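Long-range contact in arginine decarboxylase, A207R protein (Paramecium bursaria Chlorella virus 1, PDB 2NVA), which is a pyridoxal 5'-phosphate-dependent decarboxylase that converts arginine to agmatine and carbon dioxide: residues His12-Pro24 with Ser360-Ile372. Numbering follows the deposited sequence.
Sequences HPHQTKSFYVSSP and SFNGFGEYDVYYI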
# COMPACT_ATOMS: atom_id res chain seq x y z
N HIS A 12 21.66 -21.31 0.77
CA HIS A 12 21.88 -19.88 0.50
C HIS A 12 22.19 -19.16 1.81
O HIS A 12 21.37 -18.37 2.30
CB HIS A 12 20.64 -19.28 -0.21
CG HIS A 12 20.37 -19.91 -1.53
ND1 HIS A 12 19.67 -21.09 -1.67
CD2 HIS A 12 20.73 -19.54 -2.79
CE1 HIS A 12 19.62 -21.43 -2.95
NE2 HIS A 12 20.25 -20.49 -3.65
N PRO A 13 23.38 -19.43 2.40
CA PRO A 13 23.67 -18.89 3.72
C PRO A 13 23.80 -17.36 3.74
O PRO A 13 23.82 -16.77 4.81
CB PRO A 13 24.99 -19.57 4.09
CG PRO A 13 25.63 -19.88 2.80
CD PRO A 13 24.51 -20.23 1.89
N HIS A 14 23.89 -16.72 2.58
CA HIS A 14 23.98 -15.26 2.55
C HIS A 14 22.67 -14.60 2.20
O HIS A 14 22.61 -13.40 1.86
CB HIS A 14 25.14 -14.84 1.66
CG HIS A 14 26.44 -15.33 2.18
ND1 HIS A 14 27.33 -16.07 1.44
CD2 HIS A 14 26.94 -15.30 3.44
CE1 HIS A 14 28.36 -16.40 2.20
NE2 HIS A 14 28.14 -15.96 3.42
N GLN A 15 21.59 -15.37 2.32
CA GLN A 15 20.24 -14.82 2.15
C GLN A 15 20.01 -13.68 3.15
O GLN A 15 20.24 -13.85 4.35
CB GLN A 15 19.19 -15.94 2.32
CG GLN A 15 17.73 -15.50 2.10
CD GLN A 15 17.44 -15.05 0.67
OE1 GLN A 15 16.73 -14.08 0.46
NE2 GLN A 15 17.99 -15.76 -0.30
N THR A 16 19.59 -12.51 2.66
CA THR A 16 19.27 -11.42 3.58
C THR A 16 17.83 -10.93 3.44
O THR A 16 17.18 -10.70 4.45
CB THR A 16 20.23 -10.20 3.50
OG1 THR A 16 20.24 -9.69 2.16
CG2 THR A 16 21.62 -10.60 3.87
N LYS A 17 17.36 -10.76 2.21
CA LYS A 17 15.98 -10.33 1.95
C LYS A 17 14.97 -11.37 2.41
O LYS A 17 15.28 -12.56 2.44
CB LYS A 17 15.74 -10.12 0.46
CG LYS A 17 16.67 -9.18 -0.26
CD LYS A 17 16.20 -9.08 -1.70
CE LYS A 17 17.29 -8.64 -2.64
NZ LYS A 17 17.70 -7.24 -2.39
N SER A 18 13.76 -10.93 2.73
CA SER A 18 12.66 -11.87 2.93
C SER A 18 12.42 -12.61 1.61
O SER A 18 12.82 -12.12 0.55
CB SER A 18 11.41 -11.15 3.38
OG SER A 18 10.97 -10.25 2.38
N PHE A 19 11.81 -13.78 1.67
CA PHE A 19 11.63 -14.56 0.44
C PHE A 19 10.36 -15.41 0.46
O PHE A 19 9.99 -15.97 1.49
CB PHE A 19 12.88 -15.42 0.10
CG PHE A 19 13.25 -16.46 1.15
CD1 PHE A 19 12.80 -17.78 1.04
CD2 PHE A 19 14.08 -16.12 2.23
CE1 PHE A 19 13.16 -18.74 1.99
CE2 PHE A 19 14.44 -17.07 3.19
CZ PHE A 19 13.98 -18.39 3.08
N TYR A 20 9.71 -15.46 -0.70
CA TYR A 20 8.57 -16.35 -0.91
C TYR A 20 9.10 -17.70 -1.35
O TYR A 20 10.04 -17.77 -2.15
CB TYR A 20 7.65 -15.79 -2.00
CG TYR A 20 6.92 -14.55 -1.56
CD1 TYR A 20 5.65 -14.65 -0.96
CD2 TYR A 20 7.47 -13.30 -1.74
CE1 TYR A 20 4.97 -13.51 -0.55
CE2 TYR A 20 6.80 -12.14 -1.32
CZ TYR A 20 5.55 -12.26 -0.72
OH TYR A 20 4.87 -11.13 -0.32
N VAL A 21 8.50 -18.77 -0.83
CA VAL A 21 8.76 -20.12 -1.34
C VAL A 21 7.46 -20.59 -1.97
O VAL A 21 6.46 -20.79 -1.27
CB VAL A 21 9.23 -21.12 -0.24
CG1 VAL A 21 9.47 -22.52 -0.84
CG2 VAL A 21 10.47 -20.58 0.47
N SER A 22 7.48 -20.75 -3.29
CA SER A 22 6.25 -20.97 -4.06
C SER A 22 6.25 -22.34 -4.69
O SER A 22 7.28 -22.80 -5.17
CB SER A 22 6.14 -19.89 -5.15
OG SER A 22 6.13 -18.60 -4.54
N SER A 23 5.09 -23.00 -4.68
CA SER A 23 4.99 -24.36 -5.21
C SER A 23 3.89 -24.52 -6.26
O SER A 23 2.71 -24.61 -5.92
CB SER A 23 4.78 -25.38 -4.08
OG SER A 23 3.82 -24.88 -3.17
N PRO A 24 4.30 -24.57 -7.54
CA PRO A 24 3.35 -24.83 -8.62
C PRO A 24 2.53 -26.11 -8.42
O PRO A 24 1.36 -26.15 -8.79
CB PRO A 24 4.24 -24.94 -9.86
CG PRO A 24 5.48 -24.20 -9.51
CD PRO A 24 5.67 -24.30 -8.03
N SER A 360 7.74 0.25 -2.05
CA SER A 360 9.11 0.52 -1.65
C SER A 360 9.18 1.62 -0.59
O SER A 360 10.21 2.28 -0.45
CB SER A 360 9.97 0.87 -2.88
OG SER A 360 9.46 1.97 -3.60
N PHE A 361 8.09 1.80 0.16
CA PHE A 361 8.04 2.81 1.22
C PHE A 361 9.22 2.60 2.19
O PHE A 361 9.51 1.47 2.58
CB PHE A 361 6.70 2.72 1.96
CG PHE A 361 6.47 3.84 2.97
CD1 PHE A 361 6.73 5.18 2.64
CD2 PHE A 361 5.97 3.56 4.24
CE1 PHE A 361 6.49 6.21 3.57
CE2 PHE A 361 5.74 4.56 5.17
CZ PHE A 361 6.00 5.90 4.83
N ASN A 362 9.88 3.70 2.57
CA ASN A 362 11.06 3.69 3.44
C ASN A 362 12.32 3.05 2.82
O ASN A 362 13.35 2.95 3.48
CB ASN A 362 10.76 2.99 4.77
CG ASN A 362 10.02 3.87 5.76
OD1 ASN A 362 9.09 4.61 5.40
ND2 ASN A 362 10.42 3.78 7.02
N GLY A 363 12.22 2.60 1.57
CA GLY A 363 13.34 1.94 0.90
C GLY A 363 13.38 0.45 1.19
O GLY A 363 14.37 -0.21 0.90
N PHE A 364 12.32 -0.09 1.79
CA PHE A 364 12.22 -1.54 2.00
C PHE A 364 11.36 -2.17 0.90
O PHE A 364 11.22 -1.58 -0.17
CB PHE A 364 11.66 -1.85 3.39
CG PHE A 364 12.50 -1.31 4.51
CD1 PHE A 364 13.80 -1.79 4.72
CD2 PHE A 364 12.01 -0.30 5.34
CE1 PHE A 364 14.59 -1.30 5.75
CE2 PHE A 364 12.81 0.21 6.38
CZ PHE A 364 14.08 -0.29 6.59
N GLY A 365 10.78 -3.34 1.14
CA GLY A 365 9.88 -3.94 0.15
C GLY A 365 10.51 -4.96 -0.78
O GLY A 365 9.80 -5.59 -1.56
N GLU A 366 11.82 -5.15 -0.69
CA GLU A 366 12.50 -6.12 -1.56
C GLU A 366 12.29 -7.53 -1.05
O GLU A 366 12.16 -7.76 0.16
CB GLU A 366 13.99 -5.80 -1.68
CG GLU A 366 14.24 -4.45 -2.35
CD GLU A 366 15.56 -4.38 -3.04
OE1 GLU A 366 16.59 -4.26 -2.33
OE2 GLU A 366 15.58 -4.43 -4.30
N TYR A 367 12.23 -8.47 -1.98
CA TYR A 367 12.09 -9.88 -1.63
C TYR A 367 12.62 -10.74 -2.76
O TYR A 367 12.67 -10.31 -3.92
CB TYR A 367 10.62 -10.23 -1.33
CG TYR A 367 9.68 -10.00 -2.49
CD1 TYR A 367 9.45 -10.98 -3.44
CD2 TYR A 367 8.99 -8.79 -2.61
CE1 TYR A 367 8.60 -10.77 -4.52
CE2 TYR A 367 8.13 -8.57 -3.68
CZ TYR A 367 7.94 -9.56 -4.63
OH TYR A 367 7.07 -9.36 -5.69
N ASP A 368 13.02 -11.95 -2.41
CA ASP A 368 13.35 -12.98 -3.40
C ASP A 368 12.21 -13.99 -3.54
O ASP A 368 11.30 -14.03 -2.71
CB ASP A 368 14.63 -13.72 -2.97
CG ASP A 368 15.87 -12.83 -3.02
OD1 ASP A 368 16.00 -12.03 -3.97
OD2 ASP A 368 16.71 -12.94 -2.10
N VAL A 369 12.27 -14.82 -4.58
CA VAL A 369 11.29 -15.87 -4.77
C VAL A 369 12.02 -17.16 -5.11
O VAL A 369 12.84 -17.18 -6.04
CB VAL A 369 10.27 -15.53 -5.89
CG1 VAL A 369 9.20 -16.62 -5.98
CG2 VAL A 369 9.59 -14.17 -5.64
N TYR A 370 11.73 -18.23 -4.37
CA TYR A 370 12.29 -19.56 -4.66
C TYR A 370 11.15 -20.48 -5.04
O TYR A 370 10.13 -20.53 -4.34
CB TYR A 370 12.96 -20.13 -3.42
CG TYR A 370 14.26 -19.45 -3.06
CD1 TYR A 370 15.46 -19.84 -3.66
CD2 TYR A 370 14.29 -18.44 -2.11
CE1 TYR A 370 16.67 -19.22 -3.32
CE2 TYR A 370 15.49 -17.81 -1.77
CZ TYR A 370 16.66 -18.18 -2.39
OH TYR A 370 17.84 -17.57 -2.04
N TYR A 371 11.30 -21.20 -6.15
CA TYR A 371 10.29 -22.15 -6.58
C TYR A 371 10.73 -23.57 -6.24
O TYR A 371 11.89 -23.93 -6.43
CB TYR A 371 10.03 -22.03 -8.09
CG TYR A 371 9.60 -20.64 -8.49
CD1 TYR A 371 8.29 -20.22 -8.28
CD2 TYR A 371 10.51 -19.75 -9.05
CE1 TYR A 371 7.90 -18.93 -8.63
CE2 TYR A 371 10.14 -18.47 -9.40
CZ TYR A 371 8.82 -18.07 -9.19
OH TYR A 371 8.44 -16.79 -9.55
N ILE A 372 9.80 -24.35 -5.71
CA ILE A 372 10.08 -25.75 -5.36
C ILE A 372 9.13 -26.67 -6.12
O ILE A 372 8.22 -26.22 -6.81
CB ILE A 372 9.96 -26.00 -3.85
CG1 ILE A 372 8.56 -25.57 -3.34
CG2 ILE A 372 11.09 -25.26 -3.10
CD1 ILE A 372 8.19 -26.12 -1.98
OXT ILE A 372 9.26 -27.90 -6.07
O HOH W 1 19.01 -11.72 -0.06
O HOH W 2 13.13 -8.10 2.77
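Y370 lies between H12 and F19 and touches both rings. Its edge meets the face of the H12 imidazole, ring planes 57° apart, with OH 3.5 Å from H12 CG, while the edge of the same ring is directed, off-centre, at the face of F19; the nearest approach of that pair is Y370 CD2 to F19 CD1, 3.5 Å. Y370 CG stands beside its own backbone N (chi1 -72°), which places the ring with its CE1 and OH end at H12 and its CD2 side at F19. A second T-shaped pair occupies the other face of the sheet: Y20 turns its edge onto the face of Y367, with CD2 3.5 Å from CD1 of Y367. Farther along, the branched side chains of V21 and I372 meet through methyl groups.

The backbones form a parallel ladder in which S18, Y20 and S22 alternate with D368, Y370 and I372 as bonding partners. Y370 N to Y20 O, 2.8 Å, is nearly straight at 175°. Water 2 accepts from S18 N and donates to E366 O. Small serines suit the buried strand, their hydroxyls hydrogen-bonded: S18 OG to E284, S22 OG to S262. The long K17 brings NZ to E366 OE1 at 3.2 Å, a salt bridge whose hydrogen bond is weak.

Strand 18-22 lies between 367-371, parallel to it, and 262-274, antiparallel, in the C-terminal beta domain, apart from the cofactor-binding TIM barrel, as in eukaryotic ornithine decarboxylase-like enzymes.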